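Local atomic coordinates of type I modular polyketide synthase (Streptomyces albus subsp. albus, PDB entry 6IYT), a protein that probably transfers an extender acyl unit, apparently ethylmalonyl, from coenzyme A to the acyl carrier protein during assembly of the polyketide salinomycin. Residues Val137-Leu140 and Asp141-Pro144; Ala148-Ala151 and Glu152-Ala156. One frame throughout, in Å; residues are numbered along the deposited sequence.

Contact 1: residues Val137-Leu140 and Asp141-Pro144; sequences VELL and DSSP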
loop_
_atom_site.group_PDB
_atom_site.type_symbol
_atom_site.label_atom_id
_atom_site.label_comp_id
_atom_site.label_asym_id
_atom_site.label_seq_id
_atom_site.Cartn_x
_atom_site.Cartn_y
_atom_site.Cartn_z
ATOM N N VAL A 137 -5.348 13.091 -5.217
ATOM C CA VAL A 137 -5.734 14.162 -6.129
ATOM C C VAL A 137 -4.746 14.272 -7.293
ATOM O O VAL A 137 -5.133 14.341 -8.426
ATOM C CB VAL A 137 -5.822 15.536 -5.411
ATOM C CG1 VAL A 137 -6.181 16.624 -6.418
ATOM C CG2 VAL A 137 -6.840 15.484 -4.301
ATOM N N GLU A 138 -3.468 14.300 -6.988
ATOM C CA GLU A 138 -2.480 14.556 -8.011
ATOM C C GLU A 138 -2.370 13.353 -8.923
ATOM O O GLU A 138 -2.216 13.500 -10.124
ATOM C CB GLU A 138 -1.123 14.878 -7.401
ATOM C CG GLU A 138 -0.097 15.296 -8.436
ATOM C CD GLU A 138 1.265 15.603 -7.824
ATOM O OE1 GLU A 138 2.257 15.720 -8.608
ATOM O OE2 GLU A 138 1.362 15.621 -6.562
ATOM N N LEU A 139 -2.667 12.167 -8.388
ATOM C CA LEU A 139 -2.624 10.970 -9.213
ATOM C C LEU A 139 -3.877 10.818 -10.109
ATOM O O LEU A 139 -3.765 10.488 -11.273
ATOM C CB LEU A 139 -2.403 9.727 -8.346
ATOM C CG LEU A 139 -1.890 8.515 -9.088
ATOM C CD1 LEU A 139 -0.589 8.833 -9.807
ATOM C CD2 LEU A 139 -1.719 7.340 -8.141
ATOM N N LEU A 140 -5.033 11.273 -9.620
ATOM C CA LEU A 140 -6.181 11.372 -10.462
ATOM C C LEU A 140 -5.883 12.263 -11.660
ATOM O O LEU A 140 -6.314 11.966 -12.759
ATOM C CB LEU A 140 -7.389 11.919 -9.714
ATOM C CG LEU A 140 -8.100 10.977 -8.705
ATOM C CD1 LEU A 140 -9.149 11.770 -7.959
ATOM C CD2 LEU A 140 -8.736 9.787 -9.349
ATOM N N ASP A 141 -5.162 13.363 -11.425
ATOM C CA ASP A 141 -4.938 14.363 -12.466
ATOM C C ASP A 141 -3.916 13.925 -13.468
ATOM O O ASP A 141 -3.908 14.411 -14.600
ATOM C CB ASP A 141 -4.496 15.678 -11.849
ATOM C CG ASP A 141 -5.607 16.358 -11.084
ATOM O OD1 ASP A 141 -6.780 16.098 -11.399
ATOM O OD2 ASP A 141 -5.296 17.132 -10.149
ATOM N N SER A 142 -3.029 13.011 -13.065
ATOM C CA SER A 142 -1.813 12.743 -13.825
ATOM C C SER A 142 -1.712 11.308 -14.360
ATOM O O SER A 142 -0.838 11.020 -15.177
ATOM C CB SER A 142 -0.589 13.046 -12.978
ATOM O OG SER A 142 -0.581 12.225 -11.816
ATOM N N SER A 143 -2.623 10.426 -13.923
ATOM C CA SER A 143 -2.608 9.000 -14.341
ATOM C C SER A 143 -3.987 8.529 -14.791
ATOM O O SER A 143 -4.818 8.165 -13.966
ATOM C CB SER A 143 -2.107 8.093 -13.172
ATOM O OG SER A 143 -2.174 6.721 -13.521
ATOM N N PRO A 144 -4.148 8.329 -16.105
ATOM C CA PRO A 144 -5.418 7.838 -16.597
ATOM C C PRO A 144 -5.735 6.420 -16.137
ATOM O O PRO A 144 -6.884 6.118 -15.894
ATOM C CB PRO A 144 -5.256 7.912 -18.110
ATOM C CG PRO A 144 -4.323 9.056 -18.338
ATOM C CD PRO A 144 -3.408 9.111 -17.127
#
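The last turn of the short helix 137-142 in the acyltransferase domain shows how a helix ends and the next one starts: V137, E138 and L139 meet D141, S142 and S143 across it. A regular i to i+4 bond runs from D141 N to V137 O (3.2 Å). Beyond it L139 O takes two donors: S143 N, in the carbonyl plane at 2.9 Å, gives the later i to i+4 bond, and S142 N, well above that plane at 3.2 Å, adds a 3-10-like i to i+3 bond at the helix end.

The hydroxyl of S142 folds back on its own helix. With OG between its backbone N and carbonyl carbon (chi1 61°), it reaches E138 O at 2.7 Å, tilted 32° out of the carbonyl plane. L139 lays CD1 beside the two serines, 3.8 Å from S143 CB, while its side chain also packs against V431 of helix 428-439. On another side of the turn, V137 and D141 run alongside each other, CG1 3.9 Å from OD2; the carboxylate is engaged through OD1 in a salt bridge with R170.

S143 leaves helical geometry and immediately serves the following helix, its OG binding F146 N and also L36 O. A serine whose hydroxyl meets the backbone N three residues on is the classical N-cap of an alpha-helix, here that of helix 144-158.

Contact 2: residues Ala148-Ala151 and Glu152-Ala156; sequences ARFA and EVASA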
loop_
_atom_site.group_PDB
_atom_site.type_symbol
_atom_site.label_atom_id
_atom_site.label_comp_id
_atom_site.label_asym_id
_atom_site.label_seq_id
_atom_site.Cartn_x
_atom_site.Cartn_y
_atom_site.Cartn_z
ATOM N N ALA A 148 -9.164 5.830 -14.127
ATOM C CA ALA A 148 -10.145 4.882 -14.666
ATOM C C ALA A 148 -10.572 3.864 -13.631
ATOM O O ALA A 148 -11.755 3.517 -13.541
ATOM C CB ALA A 148 -9.581 4.175 -15.886
ATOM N N ARG A 149 -9.597 3.286 -12.931
ATOM C CA ARG A 149 -9.892 2.303 -11.942
ATOM C C ARG A 149 -10.596 2.930 -10.780
ATOM O O ARG A 149 -11.555 2.365 -10.248
ATOM C CB ARG A 149 -8.634 1.595 -11.487
ATOM C CG ARG A 149 -8.913 0.488 -10.481
ATOM C CD ARG A 149 -9.767 -0.621 -11.084
ATOM N NE ARG A 149 -9.695 -1.828 -10.268
ATOM C CZ ARG A 149 -10.617 -2.773 -10.217
ATOM N NH1 ARG A 149 -10.384 -3.863 -9.507
ATOM N NH2 ARG A 149 -11.713 -2.686 -10.954
ATOM N N PHE A 150 -10.174 4.140 -10.424
ATOM C CA PHE A 150 -10.809 4.886 -9.327
ATOM C C PHE A 150 -12.296 5.168 -9.650
ATOM O O PHE A 150 -13.147 4.878 -8.853
ATOM C CB PHE A 150 -10.022 6.192 -9.043
ATOM C CG PHE A 150 -10.558 7.013 -7.887
ATOM C CD1 PHE A 150 -11.709 7.783 -8.029
ATOM C CD2 PHE A 150 -9.839 7.114 -6.704
ATOM C CE1 PHE A 150 -12.174 8.547 -6.977
ATOM C CE2 PHE A 150 -10.272 7.934 -5.675
ATOM C CZ PHE A 150 -11.458 8.623 -5.810
ATOM N N ALA A 151 -12.592 5.452 -10.922
ATOM C CA ALA A 151 -13.977 5.671 -11.346
ATOM C C ALA A 151 -14.816 4.420 -11.207
ATOM O O ALA A 151 -15.959 4.494 -10.717
ATOM C CB ALA A 151 -14.023 6.178 -12.779
ATOM N N GLU A 152 -14.262 3.269 -11.598
ATOM C CA GLU A 152 -14.981 1.982 -11.477
ATOM C C GLU A 152 -15.308 1.701 -10.030
ATOM O O GLU A 152 -16.405 1.253 -9.702
ATOM C CB GLU A 152 -14.143 0.813 -12.027
ATOM C CG GLU A 152 -13.726 0.950 -13.485
ATOM C CD GLU A 152 -12.917 -0.260 -13.996
ATOM O OE1 GLU A 152 -12.433 -1.071 -13.153
ATOM O OE2 GLU A 152 -12.857 -0.452 -15.245
ATOM N N VAL A 153 -14.306 1.830 -9.170
ATOM C CA VAL A 153 -14.471 1.458 -7.787
ATOM C C VAL A 153 -15.385 2.458 -7.027
ATOM O O VAL A 153 -16.279 2.056 -6.303
ATOM C CB VAL A 153 -13.127 1.385 -7.092
ATOM C CG1 VAL A 153 -13.330 1.033 -5.626
ATOM C CG2 VAL A 153 -12.234 0.354 -7.780
ATOM N N ALA A 154 -15.226 3.735 -7.326
ATOM C CA ALA A 154 -16.098 4.786 -6.787
ATOM C C ALA A 154 -17.551 4.563 -7.129
ATOM O O ALA A 154 -18.422 4.780 -6.289
ATOM C CB ALA A 154 -15.659 6.150 -7.259
ATOM N N SER A 155 -17.814 4.063 -8.326
ATOM C CA SER A 155 -19.187 3.793 -8.742
ATOM C C SER A 155 -19.792 2.739 -7.890
ATOM O O SER A 155 -20.956 2.813 -7.569
ATOM C CB SER A 155 -19.261 3.368 -10.198
ATOM O OG SER A 155 -18.972 4.473 -11.031
ATOM N N ALA A 156 -18.991 1.739 -7.539
ATOM C CA ALA A 156 -19.439 0.692 -6.666
ATOM C C ALA A 156 -19.750 1.216 -5.283
ATOM O O ALA A 156 -20.788 0.870 -4.706
ATOM C CB ALA A 156 -18.413 -0.436 -6.607
#
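R149 and E152 form an i to i+3 salt bridge on the alpha-helix 144-158 of the acyltransferase domain, with an exposed side that holds E152 and S155 and a buried side that holds F150, V153 and A154.

The ionic contact is made by one atom from each partner: R149 NH2 meets E152 OE1 at 2.8 Å, with an N-H...O angle of 153°. The carboxylate oxygen sits at the edge of the guanidinium, close to its plane, and is approached nearly along its own C-O axis; the two flat groups are turned 81° apart, consistent with a single-pronged rather than a two-pronged bridge. R149 gets there through a bend at chi2 (63°), which swings the end of its chain along the helix, whereas E152 stays extended beyond CG and crosses it at about a right angle.

One methyl backs this pair: V153 CG2 lies over one face of the R149 guanidinium, toward its rim, and is 4.2 Å from NE; both residues also rest on V193 of helix 181-200. A separate apolar contact forms elsewhere on the helix, where F150 sets CE1 4.2 Å from A154 CB in an oblique approach, and the two share V165 of helix 165-170 as a neighbour.

Backbone bonds are the regular i to i+4 series, V153 N to R149 O at 3.0 Å and A154 N to F150 O at 2.8 Å among them. The exposed S155 adds a side-chain bond to this ladder: A151 O accepts its N at 3.1 Å and its OG at 3.0 Å, the two donors arriving from opposite faces of the carbonyl plane.

Followed from the N terminus, the two contacts come in series, neither nested nor crossed, and each joins adjoining turns without enclosing a long loop. Contact 1 completes helix 137-142 and makes the turn into helix 144-158; contact 2 opens four residues after it closes, inside that second helix. Their centres are 13 Å apart, but they meet where L140 CD2 packs 3.6 Å from F150 CG. Helix 165-170 is shared ground, since V169 touches V137 and L140 as well as F150. From there contact 1 reaches helix 428-439, while contact 2 extends to helices 181-200 and 228-245.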